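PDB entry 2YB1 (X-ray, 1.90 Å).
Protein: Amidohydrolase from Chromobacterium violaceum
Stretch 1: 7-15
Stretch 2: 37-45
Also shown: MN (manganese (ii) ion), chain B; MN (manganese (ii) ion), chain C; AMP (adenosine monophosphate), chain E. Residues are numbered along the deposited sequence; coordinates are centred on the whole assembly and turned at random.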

# COMPACT_ATOMS: atom_id res chain seq x y z
N HIS A 7 -4.62 -5.71 1.94
CA HIS A 7 -3.43 -4.87 1.76
C HIS A 7 -2.12 -5.61 2.09
O HIS A 7 -1.90 -5.96 3.24
N PHE A 8 -1.24 -5.78 1.12
CA PHE A 8 0.11 -6.31 1.38
C PHE A 8 1.00 -6.14 0.15
O PHE A 8 0.50 -5.79 -0.93
N HIS A 9 2.28 -6.44 0.30
CA HIS A 9 3.29 -6.12 -0.71
C HIS A 9 4.13 -7.32 -1.11
O HIS A 9 4.19 -8.32 -0.39
N SER A 10 4.80 -7.19 -2.25
CA SER A 10 5.66 -8.24 -2.77
C SER A 10 6.93 -7.58 -3.28
O SER A 10 7.05 -6.35 -3.22
N ARG A 11 7.87 -8.38 -3.79
CA ARG A 11 9.11 -7.85 -4.34
C ARG A 11 8.88 -6.97 -5.57
O ARG A 11 9.79 -6.27 -6.02
N THR A 12 7.66 -6.99 -6.11
CA THR A 12 7.31 -6.06 -7.18
C THR A 12 7.52 -4.61 -6.71
O THR A 12 7.98 -3.76 -7.48
N SER A 13 7.18 -4.30 -5.45
CA SER A 13 7.62 -3.00 -4.97
C SER A 13 8.55 -3.07 -3.75
O SER A 13 9.75 -3.27 -3.92
N ASP A 14 7.99 -2.96 -2.55
CA ASP A 14 8.80 -3.01 -1.32
C ASP A 14 8.66 -4.22 -0.38
O ASP A 14 9.18 -4.19 0.73
N GLY A 15 7.89 -5.23 -0.79
CA GLY A 15 7.78 -6.43 0.02
C GLY A 15 9.02 -7.31 -0.14
O GLY A 15 9.70 -7.24 -1.17
N THR A 37 -1.46 -5.39 -3.06
CA THR A 37 -1.46 -3.97 -3.43
C THR A 37 -0.05 -3.42 -3.35
O THR A 37 0.32 -2.76 -2.37
N ASP A 38 0.68 -3.53 -4.45
CA ASP A 38 2.04 -3.02 -4.50
C ASP A 38 2.01 -1.54 -4.78
O ASP A 38 1.04 -1.04 -5.38
N HIS A 39 3.05 -0.83 -4.34
CA HIS A 39 3.15 0.61 -4.55
C HIS A 39 3.27 0.95 -6.02
O HIS A 39 4.17 0.46 -6.70
N ASP A 40 2.36 1.79 -6.51
CA ASP A 40 2.50 2.48 -7.80
C ASP A 40 2.81 1.54 -8.96
O ASP A 40 3.43 1.94 -9.96
N CYS A 41 2.40 0.29 -8.81
CA CYS A 41 2.76 -0.76 -9.76
C CYS A 41 1.76 -1.92 -9.70
O CYS A 41 1.30 -2.26 -8.62
N THR A 42 1.40 -2.49 -10.85
CA THR A 42 0.61 -3.73 -10.93
C THR A 42 1.36 -5.01 -11.35
O THR A 42 0.75 -6.04 -11.66
N GLY A 43 2.68 -4.92 -11.45
CA GLY A 43 3.48 -5.97 -12.07
C GLY A 43 3.43 -7.34 -11.42
O GLY A 43 3.83 -8.34 -12.02
N GLY A 44 2.94 -7.40 -10.18
CA GLY A 44 2.86 -8.67 -9.49
C GLY A 44 1.50 -9.35 -9.51
O GLY A 44 1.37 -10.48 -9.01
N LEU A 45 0.50 -8.68 -10.08
CA LEU A 45 -0.88 -9.16 -10.00
C LEU A 45 -1.17 -10.48 -10.74
O LEU A 45 -1.86 -11.34 -10.20

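This is a largely polar contact between two loop segments, in which one buried carboxylate, that of Asp-38, gathers most of the hydrogen bonds between them while histidines and an aspartate beside it hold two manganese ions.

The stretches first meet through their backbones. Thr-37 N donates to Phe-8 O (2.9 Å), and the p rotamer of Thr-37 sets its hydroxyl where Phe-8 N can donate to OG1 (3.3 Å), so a threonine side chain completes what the main chain begins. The CA-to-CB bond of Phe-8, also p, points away from stretch 2, its side chain comes no nearer than 5.2 Å, and only its backbone is left to the contact.

Asp-38 (m) starts sideways, but its carboxylate reaches stretch 1. Asp-38 OD1 accepts from Ser-10 N (2.9 Å) and from Ser-13 OG (2.7 Å), with a weak bond from Ser-13 N (3.4 Å); Asp-38 OD2 accepts from Ser-10 OG (2.8 Å). A short acid suits this place because its two oxygens can serve several donors on a tightly folded loop. That fold is held from within by Ser-10 O, which accepts from Ser-13 N (3.0 Å) and Gly-15 N (2.8 Å). Serine suits its positions equally well, being small and able both to give and to accept: Ser-13 OG, in the p rotamer, donates to Asp-38 and receives His-39 N (3.2 Å), while Ser-10 OG receives Thr-12 N (3.1 Å).

Thr-12 (m) points toward stretch 2 and supplies the more apolar packing. Thr-12 CG2 lies 3.4 Å from SG of Cys-41, a t rotamer that also points in, and its OG1 lies 3.3 Å from CA of Gly-44. Glycine matters here, since a CB on Gly-44 would come within 2.6 Å of Thr-12 OG1. Cys-41 SG also accepts from Gly-43 N (3.4 Å), steadying its own loop.

At the metal end, His-9 and His-39, both m, form an offset stack with centroids 4.2 Å apart and planes at 26°; Thr-37 O lies over one face of the His-9 ring, 3.2 Å from CE1. The stacked rings serve different metals. His-9 NE2 and His-7 NE2 each bind the chain C manganese at 2.2 Å, His-7 being a t rotamer whose CD2 sits 3.3 Å from Thr-37 OG1. His-39 NE2 and Asp-14 OD2 each bind the chain B manganese at 2.2 Å, and AMP joins them through O2' (2.4 Å) and O3' (2.5 Å). Asp-14 (p) thus meets His-39 through a shared ion, with its OD1 near the ring edge, 3.1 Å from CD2.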

# COMPACT_ATOMS: atom_id res chain seq x y z
CB HIS A 7 -3.60 -3.64 2.66
CG HIS A 7 -2.59 -2.56 2.42
ND1 HIS A 7 -2.91 -1.22 2.56
CD2 HIS A 7 -1.28 -2.60 2.08
CE1 HIS A 7 -1.84 -0.49 2.31
NE2 HIS A 7 -0.84 -1.30 2.01
CB PHE A 8 0.07 -7.79 1.85
CG PHE A 8 -0.72 -8.73 0.96
CD1 PHE A 8 -0.11 -9.40 -0.10
CD2 PHE A 8 -2.06 -9.01 1.23
CE1 PHE A 8 -0.84 -10.27 -0.93
CE2 PHE A 8 -2.80 -9.88 0.41
CZ PHE A 8 -2.18 -10.52 -0.67
CB HIS A 9 4.22 -5.01 -0.20
CG HIS A 9 3.50 -3.72 0.03
ND1 HIS A 9 3.45 -2.73 -0.92
CD2 HIS A 9 2.76 -3.29 1.07
CE1 HIS A 9 2.72 -1.73 -0.48
NE2 HIS A 9 2.29 -2.04 0.73
CB SER A 10 4.97 -8.97 -3.93
OG SER A 10 4.96 -8.17 -5.10
CB ARG A 11 10.11 -8.98 -4.64
CG ARG A 11 10.58 -9.71 -3.40
CD ARG A 11 11.66 -10.75 -3.73
NE ARG A 11 12.95 -10.09 -3.92
CZ ARG A 11 13.76 -9.73 -2.92
NH1 ARG A 11 13.40 -9.98 -1.66
NH2 ARG A 11 14.92 -9.12 -3.18
CB THR A 12 5.86 -6.22 -7.70
OG1 THR A 12 5.69 -7.53 -8.25
CG2 THR A 12 5.56 -5.17 -8.80
CB SER A 13 6.40 -2.12 -4.65
OG SER A 13 5.55 -2.69 -3.66
CB ASP A 14 8.84 -1.67 -0.59
CG ASP A 14 7.54 -1.33 0.07
OD1 ASP A 14 6.55 -2.03 -0.19
OD2 ASP A 14 7.52 -0.36 0.85
CB THR A 37 -2.35 -3.22 -2.41
OG1 THR A 37 -1.86 -3.46 -1.08
CG2 THR A 37 -3.76 -3.75 -2.45
CB ASP A 38 2.87 -3.77 -5.55
CG ASP A 38 3.44 -5.07 -5.00
OD1 ASP A 38 4.15 -5.01 -3.98
OD2 ASP A 38 3.17 -6.13 -5.59
CB HIS A 39 4.39 1.16 -3.86
CG HIS A 39 4.34 1.08 -2.36
ND1 HIS A 39 3.56 1.92 -1.60
CD2 HIS A 39 5.02 0.30 -1.49
CE1 HIS A 39 3.74 1.65 -0.32
NE2 HIS A 39 4.62 0.67 -0.22
CB ASP A 40 3.57 3.57 -7.67
CG ASP A 40 3.23 4.57 -6.57
OD1 ASP A 40 2.03 4.84 -6.40
OD2 ASP A 40 4.14 5.05 -5.86
CB CYS A 41 4.16 -1.27 -9.40
SG CYS A 41 4.85 -2.38 -10.64
CB THR A 42 -0.71 -3.52 -11.71
OG1 THR A 42 -0.43 -2.96 -12.99
CG2 THR A 42 -1.61 -2.53 -10.95
CB LEU A 45 -1.88 -8.06 -10.44
CG LEU A 45 -1.89 -6.80 -9.58
CD1 LEU A 45 -2.97 -5.83 -10.05
CD2 LEU A 45 -2.08 -7.17 -8.08
MN MN B . 5.54 -0.03 1.66
MN MN C . 1.23 -0.60 1.94
P AMP E . 8.75 5.79 -0.59
O1P AMP E . 8.67 7.14 0.10
O2P AMP E . 7.45 5.56 -1.32
O3P AMP E . 10.04 5.70 -1.37
O5' AMP E . 8.83 4.82 0.67
C5' AMP E . 7.74 4.72 1.58
C4' AMP E . 7.70 3.37 2.25
O4' AMP E . 8.64 3.36 3.35
C3' AMP E . 6.37 3.00 2.89
O3' AMP E . 5.45 2.45 1.96
C2' AMP E . 6.77 2.02 3.99
O2' AMP E . 6.93 0.71 3.46
C1' AMP E . 8.15 2.54 4.40
N9 AMP E . 8.08 3.36 5.62
C8 AMP E . 7.80 4.68 5.70
N7 AMP E . 7.81 5.09 7.00
C5 AMP E . 8.09 4.02 7.77
C6 AMP E . 8.25 3.75 9.22
N6 AMP E . 8.10 4.74 10.13
N1 AMP E . 8.55 2.48 9.59
C2 AMP E . 8.69 1.48 8.70
N3 AMP E . 8.56 1.65 7.37
C4 AMP E . 8.26 2.88 6.86